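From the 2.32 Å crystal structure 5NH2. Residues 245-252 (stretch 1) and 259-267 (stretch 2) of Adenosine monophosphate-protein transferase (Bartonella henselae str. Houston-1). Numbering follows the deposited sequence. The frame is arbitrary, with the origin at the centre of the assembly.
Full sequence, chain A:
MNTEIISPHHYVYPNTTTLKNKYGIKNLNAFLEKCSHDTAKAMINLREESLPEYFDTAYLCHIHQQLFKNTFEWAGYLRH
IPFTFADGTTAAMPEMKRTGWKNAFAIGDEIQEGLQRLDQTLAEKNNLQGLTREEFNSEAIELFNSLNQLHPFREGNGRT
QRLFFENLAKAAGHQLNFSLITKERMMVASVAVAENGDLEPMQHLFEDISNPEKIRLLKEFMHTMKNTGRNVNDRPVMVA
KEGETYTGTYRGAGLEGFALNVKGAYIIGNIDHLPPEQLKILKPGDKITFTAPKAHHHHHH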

# COMPACT_ATOMS: atom_id res chain seq x y z
N THR A 245 -18.44 -8.55 -19.18
CA THR A 245 -17.95 -9.58 -20.09
C THR A 245 -16.49 -9.28 -20.40
O THR A 245 -16.07 -8.13 -20.42
N TYR A 246 -15.71 -10.33 -20.59
CA TYR A 246 -14.32 -10.20 -20.95
C TYR A 246 -14.04 -11.20 -22.06
O TYR A 246 -14.63 -12.28 -22.09
N THR A 247 -13.17 -10.82 -22.99
CA THR A 247 -12.80 -11.75 -24.05
C THR A 247 -11.29 -11.73 -24.22
O THR A 247 -10.73 -10.69 -24.55
N GLY A 248 -10.67 -12.89 -24.05
CA GLY A 248 -9.23 -12.96 -24.15
C GLY A 248 -8.71 -14.38 -24.02
O GLY A 248 -9.44 -15.36 -24.20
N THR A 249 -7.43 -14.48 -23.71
CA THR A 249 -6.68 -15.72 -23.79
C THR A 249 -6.76 -16.45 -22.46
O THR A 249 -6.36 -15.90 -21.43
N TYR A 250 -7.28 -17.68 -22.48
CA TYR A 250 -7.35 -18.47 -21.27
C TYR A 250 -5.94 -18.71 -20.71
O TYR A 250 -5.09 -19.27 -21.40
N ARG A 251 -5.72 -18.31 -19.46
CA ARG A 251 -4.39 -18.30 -18.84
C ARG A 251 -4.15 -19.51 -17.95
O ARG A 251 -3.02 -19.71 -17.47
N GLY A 252 -5.14 -20.34 -17.74
CA GLY A 252 -5.04 -21.45 -16.83
C GLY A 252 -5.85 -21.23 -15.56
O GLY A 252 -6.46 -20.18 -15.34
N ALA A 259 -7.69 -17.47 -14.41
CA ALA A 259 -7.15 -16.22 -14.92
C ALA A 259 -7.38 -16.15 -16.42
O ALA A 259 -7.22 -17.14 -17.15
N LEU A 260 -7.76 -14.95 -16.84
CA LEU A 260 -7.99 -14.55 -18.22
C LEU A 260 -7.04 -13.40 -18.55
O LEU A 260 -6.70 -12.58 -17.69
N ASN A 261 -6.60 -13.32 -19.81
CA ASN A 261 -5.64 -12.31 -20.22
C ASN A 261 -6.27 -11.41 -21.28
O ASN A 261 -6.53 -11.87 -22.40
N VAL A 262 -6.54 -10.15 -20.94
CA VAL A 262 -7.31 -9.25 -21.81
C VAL A 262 -6.48 -8.00 -22.10
O VAL A 262 -6.32 -7.14 -21.22
N LYS A 263 -5.99 -7.88 -23.33
CA LYS A 263 -5.18 -6.73 -23.73
C LYS A 263 -4.07 -6.44 -22.71
O LYS A 263 -3.81 -5.29 -22.34
N GLY A 264 -3.40 -7.50 -22.24
CA GLY A 264 -2.31 -7.40 -21.31
C GLY A 264 -2.70 -7.42 -19.84
O GLY A 264 -1.84 -7.65 -19.00
N ALA A 265 -3.97 -7.18 -19.52
CA ALA A 265 -4.45 -7.21 -18.14
C ALA A 265 -4.74 -8.64 -17.69
O ALA A 265 -5.17 -9.48 -18.48
N TYR A 266 -4.58 -8.89 -16.38
CA TYR A 266 -5.03 -10.16 -15.77
C TYR A 266 -6.38 -9.98 -15.05
O TYR A 266 -6.49 -9.18 -14.11
N ILE A 267 -7.37 -10.77 -15.47
CA ILE A 267 -8.73 -10.79 -14.93
C ILE A 267 -8.92 -12.12 -14.20
O ILE A 267 -8.88 -13.18 -14.82

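Glycine can hold open the space in which two strands meet, and Gly248 illustrates the principle: a CB here would point toward the second stretch and lie 2.2 Å from Asn261 O, a clash. Without one, Gly248 CA approaches Asn261 O to 3.4 Å in a CA-H...O contact. Just beyond, the antiparallel ladder sets in, with Thr249 N donating to Asn261 O and Asn261 N to Thr249 O, both at 3.1 Å, while Arg251 N reaches Ala259 O at 3.0 Å.

Around this backbone frame the side chains pack apolar surface. Tyr246 (chi1 m) points toward the other stretch and lays one ring face under Ile267 (m, m), whose CG2 sits 3.9 Å from the ring centroid and nearly on its normal, a CH-pi contact. Tyr246 CB also meets Val262 CG2 at 4.1 Å and Leu260 CD2 at 4.2 Å. Leu260 (t, p) brings its end back to the strand, placing CD1 3.4 Å from Thr249 O.

Thr249 (m) and Asn261 (t) lie on the face of the sheet opposite Tyr250 and Leu260, their CB atoms 4.3 Å apart. Farther along, Arg251 (t, p, t) packs its aliphatic portion, CG lying 3.7 Å from Ala259 CB and CD 3.8 Å from Tyr266 CE1, at the edge of the tyrosine ring (chi1 m).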

# COMPACT_ATOMS: atom_id res chain seq x y z
CB THR A 245 -18.81 -9.65 -21.37
OG1 THR A 245 -20.16 -9.99 -21.03
CG2 THR A 245 -18.27 -10.71 -22.32
CB TYR A 246 -13.42 -10.43 -19.74
CG TYR A 246 -13.79 -9.56 -18.55
CD1 TYR A 246 -14.85 -9.88 -17.71
CD2 TYR A 246 -13.07 -8.42 -18.28
CE1 TYR A 246 -15.18 -9.07 -16.62
CE2 TYR A 246 -13.40 -7.61 -17.19
CZ TYR A 246 -14.45 -7.94 -16.37
OH TYR A 246 -14.73 -7.10 -15.30
CB THR A 247 -13.49 -11.42 -25.37
OG1 THR A 247 -14.90 -11.27 -25.14
CG2 THR A 247 -13.28 -12.57 -26.34
CB THR A 249 -5.23 -15.41 -24.17
OG1 THR A 249 -5.15 -15.18 -25.58
CG2 THR A 249 -4.30 -16.54 -23.75
CB TYR A 250 -8.04 -19.79 -21.57
CG TYR A 250 -8.31 -20.58 -20.33
CD1 TYR A 250 -9.07 -20.04 -19.29
CD2 TYR A 250 -7.78 -21.84 -20.16
CE1 TYR A 250 -9.32 -20.77 -18.14
CE2 TYR A 250 -8.02 -22.56 -19.02
CZ TYR A 250 -8.79 -22.03 -18.02
OH TYR A 250 -8.99 -22.77 -16.89
CB ARG A 251 -4.22 -16.98 -18.05
CG ARG A 251 -3.01 -16.85 -17.12
CD ARG A 251 -1.75 -16.36 -17.83
NE ARG A 251 -0.55 -16.59 -17.03
CZ ARG A 251 0.70 -16.48 -17.50
NH1 ARG A 251 0.90 -16.15 -18.77
NH2 ARG A 251 1.74 -16.71 -16.69
CB ALA A 259 -5.65 -16.08 -14.63
CB LEU A 260 -9.44 -14.09 -18.37
CG LEU A 260 -10.12 -14.12 -19.71
CD1 LEU A 260 -9.60 -15.32 -20.48
CD2 LEU A 260 -11.61 -14.26 -19.45
CB ASN A 261 -4.37 -12.97 -20.72
CG ASN A 261 -3.31 -11.98 -21.00
OD1 ASN A 261 -3.08 -11.10 -20.19
ND2 ASN A 261 -2.68 -12.08 -22.16
CB VAL A 262 -8.66 -8.86 -21.19
CG1 VAL A 262 -9.36 -7.85 -22.09
CG2 VAL A 262 -9.56 -10.09 -20.98
CB LYS A 263 -6.07 -5.50 -23.98
CG LYS A 263 -7.01 -5.69 -25.18
CD LYS A 263 -7.87 -4.46 -25.50
CE LYS A 263 -8.89 -4.78 -26.64
NZ LYS A 263 -8.37 -4.68 -28.06
CB ALA A 265 -5.71 -6.35 -18.01
CB TYR A 266 -3.98 -10.70 -14.80
CG TYR A 266 -2.70 -11.12 -15.45
CD1 TYR A 266 -2.63 -12.30 -16.16
CD2 TYR A 266 -1.56 -10.35 -15.33
CE1 TYR A 266 -1.44 -12.70 -16.75
CE2 TYR A 266 -0.37 -10.74 -15.90
CZ TYR A 266 -0.33 -11.91 -16.62
OH TYR A 266 0.84 -12.30 -17.21
CB ILE A 267 -9.79 -10.65 -16.05
CG1 ILE A 267 -9.40 -9.55 -17.04
CG2 ILE A 267 -11.14 -10.33 -15.48
CD1 ILE A 267 -9.15 -8.18 -16.37